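PDB 2BBE: antibiotic biosynthesis monooxygenase family protein from Shewanella oneidensis, which is of unknown function but probably acts as a monooxygenase. Local coordinates for residues A[46-51]-A[67-72]. Sequence-based numbering, arbitrary orientation.
Sequences GCIRYE and KFVDIA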
ATOM      1  N   GLY A  46       0.691  12.446  -8.896  1.00  9.94           N
ATOM      2  CA  GLY A  46       1.945  11.818  -8.481  1.00  9.44           C
ATOM      3  C   GLY A  46       2.027  11.403  -7.010  1.00  9.93           C
ATOM      4  O   GLY A  46       3.075  10.936  -6.567  1.00 10.46           O
ATOM      5  N   CYS A  47       0.928  11.532  -6.271  1.00  9.81           N
ATOM      6  CA  CYS A  47       0.862  11.024  -4.898  1.00 10.08           C
ATOM      7  C   CYS A  47       0.532   9.530  -4.864  1.00  9.87           C
ATOM      8  O   CYS A  47      -0.489   9.095  -5.431  1.00  9.27           O
ATOM      9  CB  CYS A  47      -0.177  11.780  -4.073  1.00 10.56           C
ATOM     10  SG  CYS A  47      -0.298  11.124  -2.372  1.00 11.50           S
ATOM     11  N   ILE A  48       1.399   8.747  -4.227  1.00  8.82           N
ATOM     12  CA  ILE A  48       1.170   7.288  -4.062  1.00  9.90           C
ATOM     13  C   ILE A  48       0.540   6.992  -2.710  1.00 10.22           C
ATOM     14  O   ILE A  48      -0.400   6.195  -2.608  1.00 10.28           O
ATOM     15  CB  ILE A  48       2.493   6.470  -4.212  1.00  9.42           C
ATOM     16  CG1 ILE A  48       3.077   6.630  -5.624  1.00 10.34           C
ATOM     17  CG2 ILE A  48       2.310   4.969  -3.828  1.00  9.58           C
ATOM     18  CD1 ILE A  48       4.555   6.100  -5.748  1.00  9.42           C
ATOM     19  N   ARG A  49       1.034   7.682  -1.683  1.00  9.63           N
ATOM     20  CA  ARG A  49       0.656   7.440  -0.311  1.00 10.58           C
ATOM     21  C   ARG A  49       0.722   8.741   0.462  1.00  9.51           C
ATOM     22  O   ARG A  49       1.669   9.545   0.315  1.00  9.10           O
ATOM     23  CB  ARG A  49       1.595   6.388   0.342  1.00 10.73           C
ATOM     24  CG  ARG A  49       1.368   6.161   1.803  1.00 11.49           C
ATOM     25  CD  ARG A  49       2.404   5.172   2.414  1.00 11.71           C
ATOM     26  NE  ARG A  49       2.416   3.891   1.700  1.00 12.67           N
ATOM     27  CZ  ARG A  49       3.452   3.051   1.678  1.00 12.95           C
ATOM     28  NH1 ARG A  49       4.573   3.353   2.329  1.00 11.48           N
ATOM     29  NH2 ARG A  49       3.361   1.902   1.026  1.00 13.09           N
ATOM     30  N   TYR A  50      -0.283   8.950   1.299  1.00  9.38           N
ATOM     31  CA  TYR A  50      -0.302  10.122   2.183  1.00  9.77           C
ATOM     32  C   TYR A  50      -1.115   9.810   3.429  1.00 10.63           C
ATOM     33  O   TYR A  50      -2.327  10.098   3.498  1.00 11.66           O
ATOM     34  CB  TYR A  50      -0.886  11.305   1.419  1.00 10.02           C
ATOM     35  CG  TYR A  50      -0.610  12.660   2.010  1.00 10.19           C
ATOM     36  CD1 TYR A  50       0.704  13.165   2.094  1.00 10.04           C
ATOM     37  CD2 TYR A  50      -1.663  13.461   2.424  1.00  9.07           C
ATOM     38  CE1 TYR A  50       0.960  14.448   2.606  1.00 10.09           C
ATOM     39  CE2 TYR A  50      -1.430  14.755   2.925  1.00 10.43           C
ATOM     40  CZ  TYR A  50      -0.120  15.226   3.014  1.00 11.81           C
ATOM     41  OH  TYR A  50       0.072  16.486   3.501  1.00 12.19           O
ATOM     42  N   GLU A  51      -0.442   9.207   4.406  1.00 10.00           N
ATOM     43  CA  GLU A  51      -1.113   8.619   5.555  1.00  9.80           C
ATOM     44  C   GLU A  51      -0.753   9.380   6.819  1.00 10.00           C
ATOM     45  O   GLU A  51       0.427   9.635   7.083  1.00  9.86           O
ATOM     46  CB  GLU A  51      -0.705   7.154   5.709  1.00 10.57           C
ATOM     47  CG  GLU A  51      -1.162   6.291   4.536  1.00 10.60           C
ATOM     48  CD  GLU A  51      -0.666   4.863   4.654  1.00 14.79           C
ATOM     49  OE1 GLU A  51       0.009   4.525   5.659  1.00 16.74           O
ATOM     50  OE2 GLU A  51      -0.965   4.075   3.732  1.00 15.51           O
ATOM     51  N   LYS A  67       4.490   8.913   0.136  1.00  9.29           N
ATOM     52  CA  LYS A  67       5.240   8.408  -1.026  0.50  9.09           C
ATOM     53  C   LYS A  67       4.730   9.077  -2.300  1.00  8.85           C
ATOM     54  O   LYS A  67       3.514   9.229  -2.498  1.00  9.04           O
ATOM     55  CB  LYS A  67       5.154   6.872  -1.136  0.50  9.29           C
ATOM     56  CG  LYS A  67       6.266   6.234  -1.991  0.50  8.65           C
ATOM     57  CD  LYS A  67       6.081   4.707  -2.210  0.50  9.01           C
ATOM     58  CE  LYS A  67       6.349   3.865  -0.954  0.50  9.19           C
ATOM     59  NZ  LYS A  67       6.239   2.349  -1.209  0.50  8.44           N
ATOM     60  N   PHE A  68       5.669   9.481  -3.155  1.00  8.53           N
ATOM     61  CA  PHE A  68       5.392  10.167  -4.421  1.00  9.06           C
ATOM     62  C   PHE A  68       6.163   9.494  -5.544  1.00  9.14           C
ATOM     63  O   PHE A  68       7.205   8.868  -5.310  1.00  8.06           O
ATOM     64  CB  PHE A  68       5.775  11.663  -4.340  1.00  9.42           C
ATOM     65  CG  PHE A  68       4.965  12.416  -3.334  1.00 10.45           C
ATOM     66  CD1 PHE A  68       5.365  12.456  -1.992  1.00 11.90           C
ATOM     67  CD2 PHE A  68       3.769  13.045  -3.715  1.00 11.66           C
ATOM     68  CE1 PHE A  68       4.588  13.129  -1.031  1.00 12.24           C
ATOM     69  CE2 PHE A  68       2.982  13.710  -2.773  1.00 10.91           C
ATOM     70  CZ  PHE A  68       3.388  13.752  -1.436  1.00 12.55           C
ATOM     71  N   VAL A  69       5.638   9.603  -6.765  1.00  9.70           N
ATOM     72  CA  VAL A  69       6.221   8.884  -7.902  1.00  9.36           C
ATOM     73  C   VAL A  69       7.677   9.312  -8.183  1.00  9.94           C
ATOM     74  O   VAL A  69       8.471   8.535  -8.718  1.00  9.17           O
ATOM     75  CB  VAL A  69       5.339   9.018  -9.177  1.00 10.26           C
ATOM     76  CG1 VAL A  69       3.963   8.366  -8.950  1.00  8.80           C
ATOM     77  CG2 VAL A  69       5.185  10.462  -9.579  1.00 11.01           C
ATOM     78  N   ASP A  70       8.018  10.551  -7.821  1.00 10.13           N
ATOM     79  CA  ASP A  70       9.376  11.077  -8.048  1.00 10.59           C
ATOM     80  C   ASP A  70       9.548  12.412  -7.359  1.00 10.57           C
ATOM     81  O   ASP A  70       8.612  12.911  -6.758  1.00  9.80           O
ATOM     82  CB  ASP A  70       9.740  11.169  -9.546  1.00 11.34           C
ATOM     83  CG  ASP A  70       8.769  12.030 -10.369  1.00 13.35           C
ATOM     84  OD1 ASP A  70       8.159  12.990  -9.868  1.00 13.29           O
ATOM     85  OD2 ASP A  70       8.635  11.727 -11.574  1.00 18.42           O
ATOM     86  N   ILE A  71      10.756  12.972  -7.428  1.00 10.45           N
ATOM     87  CA  ILE A  71      11.040  14.215  -6.730  1.00 10.74           C
ATOM     88  C   ILE A  71      10.242  15.391  -7.332  1.00 10.51           C
ATOM     89  O   ILE A  71       9.791  16.250  -6.606  1.00 10.38           O
ATOM     90  CB  ILE A  71      12.591  14.514  -6.674  1.00 10.78           C
ATOM     91  CG1 ILE A  71      12.894  15.651  -5.676  1.00 11.72           C
ATOM     92  CG2 ILE A  71      13.173  14.795  -8.090  1.00 10.91           C
ATOM     93  CD1 ILE A  71      12.494  15.305  -4.253  1.00 12.29           C
ATOM     94  N   ALA A  72      10.024  15.407  -8.646  1.00 11.03           N
ATOM     95  CA  ALA A  72       9.164  16.466  -9.213  1.00 11.52           C
ATOM     96  C   ALA A  72       7.771  16.461  -8.577  1.00 11.28           C
ATOM     97  O   ALA A  72       7.237  17.517  -8.252  1.00 11.42           O
ATOM     98  CB  ALA A  72       9.067  16.387 -10.731  1.00 11.45           C
TER
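Two neighbouring amides converge on a single carbonyl where strand 47-55 pairs with the end of strand 61-68: K67 O accepts I48 N at 2.8 Å from above its plane and R49 N at 3.0 Å along a lone pair. K67 N returns the straightest of the four bonds (162°) to R49 O, and V69 N donates to G46 O, which F68 CA also approaches. With I48 and R49 both set against K67, this is a classic beta bulge, I48 having the helix-like psi (-42°) usual at its first position, in the antiparallel hairpin of the ferredoxin-like fold of the dimeric alpha/beta barrel superfamily. C47 O lies outside this pairing and takes Q13 NE2 of the second subunit. On the face of R49 and K67, both side chains bend at chi3, and K67 CE sits over one face of the guanidinium, with K67 NZ 3.7 Å from R49 NH2. K67 NZ is hydrogen-bonded to Q105 OE1, and R49 NH1 forms a salt bridge with E51 OE1 of the third subunit, whose negative charge probably eases the repulsion. I48 crosses V69, CG1 to CG1 at 3.9 Å. On the helix-covered face, C47 CB meets the F68 ring at CE2, 3.9 Å away, and SG lies obliquely off it; D70 OD1 caps A73 N as helix 71-78 starts.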